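Local coordinates for DUF1116 domain-containing protein (Enterococcus faecalis, PDB 3CLQ) that is of unknown function but belongs to the AllG family and may be related to an oxamate carbamoyltransferase subunit, at residues Y313-G316 and G317-A321; T367-V371 and L372-E376. One frame throughout, in Å; residues are numbered along the deposited sequence.

Contact 1: Y313-G316 and G317-A321; sequences YGVG and GFAMA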
loop_
_atom_site.group_PDB
_atom_site.type_symbol
_atom_site.label_atom_id
_atom_site.label_comp_id
_atom_site.label_asym_id
_atom_site.label_seq_id
_atom_site.Cartn_x
_atom_site.Cartn_y
_atom_site.Cartn_z
ATOM N N TYR B 313 -5.709 15.516 -13.583
ATOM C CA TYR B 313 -6.817 14.839 -12.906
ATOM C C TYR B 313 -6.954 15.235 -11.435
ATOM O O TYR B 313 -8.048 15.229 -10.881
ATOM C CB TYR B 313 -6.621 13.319 -12.968
ATOM C CG TYR B 313 -7.728 12.523 -12.268
ATOM C CD1 TYR B 313 -8.990 12.389 -12.834
ATOM C CD2 TYR B 313 -7.514 11.942 -11.033
ATOM C CE1 TYR B 313 -9.999 11.685 -12.187
ATOM C CE2 TYR B 313 -8.498 11.234 -10.378
ATOM C CZ TYR B 313 -9.738 11.103 -10.953
ATOM O OH TYR B 313 -10.718 10.373 -10.299
ATOM N N GLY B 314 -5.832 15.520 -10.797
ATOM C CA GLY B 314 -5.811 15.973 -9.422
ATOM C C GLY B 314 -4.821 15.148 -8.642
ATOM O O GLY B 314 -4.648 15.329 -7.446
ATOM N N VAL B 315 -4.154 14.229 -9.320
ATOM C CA VAL B 315 -3.230 13.403 -8.604
ATOM C C VAL B 315 -1.753 13.680 -9.007
ATOM O O VAL B 315 -1.457 14.746 -9.557
ATOM C CB VAL B 315 -3.754 11.951 -8.587
ATOM C CG1 VAL B 315 -3.112 11.092 -9.643
ATOM C CG2 VAL B 315 -3.573 11.391 -7.241
ATOM N N GLY B 316 -0.800 12.805 -8.695
ATOM C CA GLY B 316 0.611 13.147 -8.956
ATOM C C GLY B 316 1.127 14.285 -8.081
ATOM O O GLY B 316 0.986 14.264 -6.861
ATOM N N GLY B 317 1.733 15.295 -8.694
ATOM C CA GLY B 317 2.244 16.426 -7.925
ATOM C C GLY B 317 1.162 17.208 -7.198
ATOM O O GLY B 317 1.411 17.812 -6.136
ATOM N N PHE B 318 -0.042 17.211 -7.767
ATOM C CA PHE B 318 -1.175 17.847 -7.106
ATOM C C PHE B 318 -1.457 17.126 -5.791
ATOM O O PHE B 318 -1.884 17.736 -4.818
ATOM C CB PHE B 318 -2.407 17.810 -8.011
ATOM C CG PHE B 318 -2.502 18.973 -8.977
ATOM C CD1 PHE B 318 -3.712 19.619 -9.187
ATOM C CD2 PHE B 318 -1.392 19.410 -9.685
ATOM C CE1 PHE B 318 -3.810 20.683 -10.073
ATOM C CE2 PHE B 318 -1.487 20.475 -10.576
ATOM C CZ PHE B 318 -2.696 21.112 -10.769
ATOM N N ALA B 319 -1.208 15.815 -5.760
ATOM C CA ALA B 319 -1.441 15.029 -4.545
ATOM C C ALA B 319 -0.183 14.882 -3.724
ATOM O O ALA B 319 -0.191 14.224 -2.722
ATOM C CB ALA B 319 -2.012 13.676 -4.864
HETATM N N MSE B 320 0.901 15.496 -4.162
HETATM C CA MSE B 320 2.153 15.486 -3.427
HETATM C C MSE B 320 1.990 15.108 -1.954
HETATM O O MSE B 320 2.619 14.177 -1.481
HETATM C CB MSE B 320 2.763 16.872 -3.523
HETATM C CG MSE B 320 4.234 16.915 -3.830
HETATM SE SE MSE B 320 4.798 18.789 -3.982
HETATM C CE MSE B 320 6.686 18.463 -3.498
ATOM N N ALA B 321 1.134 15.824 -1.234
ATOM C CA ALA B 321 1.002 15.655 0.220
ATOM C C ALA B 321 0.758 14.227 0.686
ATOM O O ALA B 321 1.097 13.876 1.807
ATOM C CB ALA B 321 -0.098 16.544 0.756
#
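V315 and A319 meet through their methyl groups, V315 CG2 lying 3.6 Å from A319 CB, a methyl-to-methyl contact across a tight backbone bend. L184 packs on both. The F318 side chain takes another course: the backbone sets its CB 3.4 Å from G314 O, and with CG anti to the carbonyl carbon (chi1 -87°) the ring swings away from the bend, obliquely past G314 CA and V315 O, where it packs against P366, I369 and M344. An aromatic suits this place because it bridges the turn to the neighbouring strand 363-369. The segment belongs to the glycine-rich loop that follows helix 309-313, and G314, with phi 130°, is where the chain leaves that helix; a side chain here would press on the carbonyl of Y313. G316 also has positive phi, which favours glycine. Two weak backbone bonds draw the turn together, F318 N to V315 O at 3.4 Å and A319 N to G316 O at 2.9 Å. Within the bend, G317 N donates to E311 OE1, a carboxylate of the preceding helix, while S341 OG of helix 334-343 bonds with F318 O and A321 N.

Contact 2: T367-V371 and L372-E376; sequences TGIDV and LKVLE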
loop_
_atom_site.group_PDB
_atom_site.type_symbol
_atom_site.label_atom_id
_atom_site.label_comp_id
_atom_site.label_asym_id
_atom_site.label_seq_id
_atom_site.Cartn_x
_atom_site.Cartn_y
_atom_site.Cartn_z
ATOM N N THR B 367 -9.442 19.298 -8.313
ATOM C CA THR B 367 -9.839 18.927 -9.667
ATOM C C THR B 367 -10.283 20.099 -10.538
ATOM O O THR B 367 -11.052 20.953 -10.094
ATOM C CB THR B 367 -11.045 18.000 -9.619
ATOM O OG1 THR B 367 -11.069 17.326 -8.364
ATOM C CG2 THR B 367 -10.992 17.006 -10.735
ATOM N N GLY B 368 -9.844 20.086 -11.799
ATOM C CA GLY B 368 -10.343 21.008 -12.794
ATOM C C GLY B 368 -9.528 22.274 -12.822
ATOM O O GLY B 368 -10.001 23.335 -12.408
ATOM N N ILE B 369 -8.290 22.131 -13.294
ATOM C CA ILE B 369 -7.401 23.251 -13.567
ATOM C C ILE B 369 -8.077 24.191 -14.522
ATOM O O ILE B 369 -8.387 23.811 -15.654
ATOM C CB ILE B 369 -6.097 22.803 -14.250
ATOM C CG1 ILE B 369 -5.279 21.937 -13.284
ATOM C CG2 ILE B 369 -5.308 24.008 -14.640
ATOM C CD1 ILE B 369 -4.389 20.918 -13.944
ATOM N N ASP B 370 -8.291 25.414 -14.061
ATOM C CA ASP B 370 -9.077 26.377 -14.768
ATOM C C ASP B 370 -8.158 27.450 -15.346
ATOM O O ASP B 370 -7.519 28.220 -14.611
ATOM C CB ASP B 370 -10.093 26.979 -13.806
ATOM C CG ASP B 370 -10.830 28.163 -14.391
ATOM O OD1 ASP B 370 -11.906 28.498 -13.856
ATOM O OD2 ASP B 370 -10.349 28.770 -15.386
ATOM N N VAL B 371 -8.110 27.493 -16.675
ATOM C CA VAL B 371 -7.311 28.448 -17.409
ATOM C C VAL B 371 -7.370 29.854 -16.819
ATOM O O VAL B 371 -6.350 30.509 -16.637
ATOM C CB VAL B 371 -7.772 28.507 -18.867
ATOM C CG1 VAL B 371 -7.497 29.884 -19.441
ATOM C CG2 VAL B 371 -7.076 27.448 -19.678
ATOM N N LEU B 372 -8.577 30.307 -16.521
ATOM C CA LEU B 372 -8.814 31.670 -16.070
ATOM C C LEU B 372 -8.128 31.938 -14.728
ATOM O O LEU B 372 -7.540 32.990 -14.510
ATOM C CB LEU B 372 -10.324 31.870 -15.935
ATOM C CG LEU B 372 -11.018 33.218 -16.114
ATOM C CD1 LEU B 372 -10.852 33.752 -17.522
ATOM C CD2 LEU B 372 -12.495 33.049 -15.802
ATOM N N LYS B 373 -8.200 30.978 -13.818
ATOM C CA LYS B 373 -7.589 31.173 -12.516
ATOM C C LYS B 373 -6.067 31.035 -12.569
ATOM O O LYS B 373 -5.355 31.673 -11.786
ATOM C CB LYS B 373 -8.188 30.226 -11.474
ATOM C CG LYS B 373 -9.704 30.351 -11.301
ATOM C CD LYS B 373 -10.206 29.416 -10.214
ATOM C CE LYS B 373 -11.719 29.321 -10.219
ATOM N NZ LYS B 373 -12.158 28.121 -9.479
ATOM N N VAL B 374 -5.553 30.223 -13.487
ATOM C CA VAL B 374 -4.113 30.146 -13.622
ATOM C C VAL B 374 -3.617 31.564 -13.907
ATOM O O VAL B 374 -2.620 32.016 -13.351
ATOM C CB VAL B 374 -3.683 29.159 -14.730
ATOM C CG1 VAL B 374 -2.164 29.162 -14.888
ATOM C CG2 VAL B 374 -4.189 27.748 -14.414
ATOM N N LEU B 375 -4.368 32.282 -14.736
ATOM C CA LEU B 375 -3.996 33.600 -15.199
ATOM C C LEU B 375 -4.106 34.683 -14.141
ATOM O O LEU B 375 -3.239 35.561 -14.045
ATOM C CB LEU B 375 -4.854 33.982 -16.403
ATOM C CG LEU B 375 -4.186 34.262 -17.751
ATOM C CD1 LEU B 375 -2.933 33.409 -17.973
ATOM C CD2 LEU B 375 -5.195 34.052 -18.869
ATOM N N GLU B 376 -5.175 34.663 -13.359
ATOM C CA GLU B 376 -5.375 35.784 -12.455
ATOM C C GLU B 376 -4.513 35.651 -11.188
ATOM O O GLU B 376 -4.089 36.632 -10.612
ATOM C CB GLU B 376 -6.869 36.029 -12.182
ATOM C CG GLU B 376 -7.445 35.319 -10.964
ATOM C CD GLU B 376 -7.616 36.238 -9.726
ATOM O OE1 GLU B 376 -7.866 37.467 -9.879
ATOM O OE2 GLU B 376 -7.521 35.704 -8.591
#
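D370 presents its carboxylate to the backbone of L372 and K373, making it the N-cap of helix 371-377 where strand 363-369 gives way to that helix. Aspartate suits the position because its short side chain can fold back on the first turn. With CG anti to the backbone N (chi1 171°), OD2 takes the N-H of L372 at 2.6 Å, nearly along the carboxylate C-O direction, and also accepts from T255 OG1. The side chain of L372 runs alongside that of D370 and continues to L413 of helix 407-419, an apolar neighbour that suits leucine. K373 N reaches D370 OD2 only weakly, at 3.5 Å, while its extended aliphatic chain crosses the carboxylate at about a right angle, CE coming 3.7 Å from OD1. Its NZ is 4.4 Å from D370 OD1, too far for a salt bridge, though the charges may still attract. At V374 the first full helical bond forms, its N to D370 O at 3.0 Å; the side chain is branched and apolar, its CB points back toward the preceding segment, and CG2 meets I369 CG2 at 3.9 Å. L375 packs on N410 and L413, and its N bonds to V371 O at 3.3 Å.

In the fold
Contact 1 comes first along the chain, in the loop between helices 309-313 and 327-330; contact 2 follows at the passage from strand 363-369 into helix 371-377. Their centres are about 16 Å apart, yet they touch: F318 CZ lies 3.6 Å from I369 CD1, and Y313 O lies 3.4 Å from T367 CG2. The loop therefore packs against the end of the middle strand of the three-stranded antiparallel sheet. Contact 1 is wholly buried, about 13 Å from the centre of the chain, whereas contact 2 lies farther out, about 20 Å away, and is partly open. Together they join the glycine-rich loop beside E311 to this sheet and, through helix 371-377, to helix 407-419.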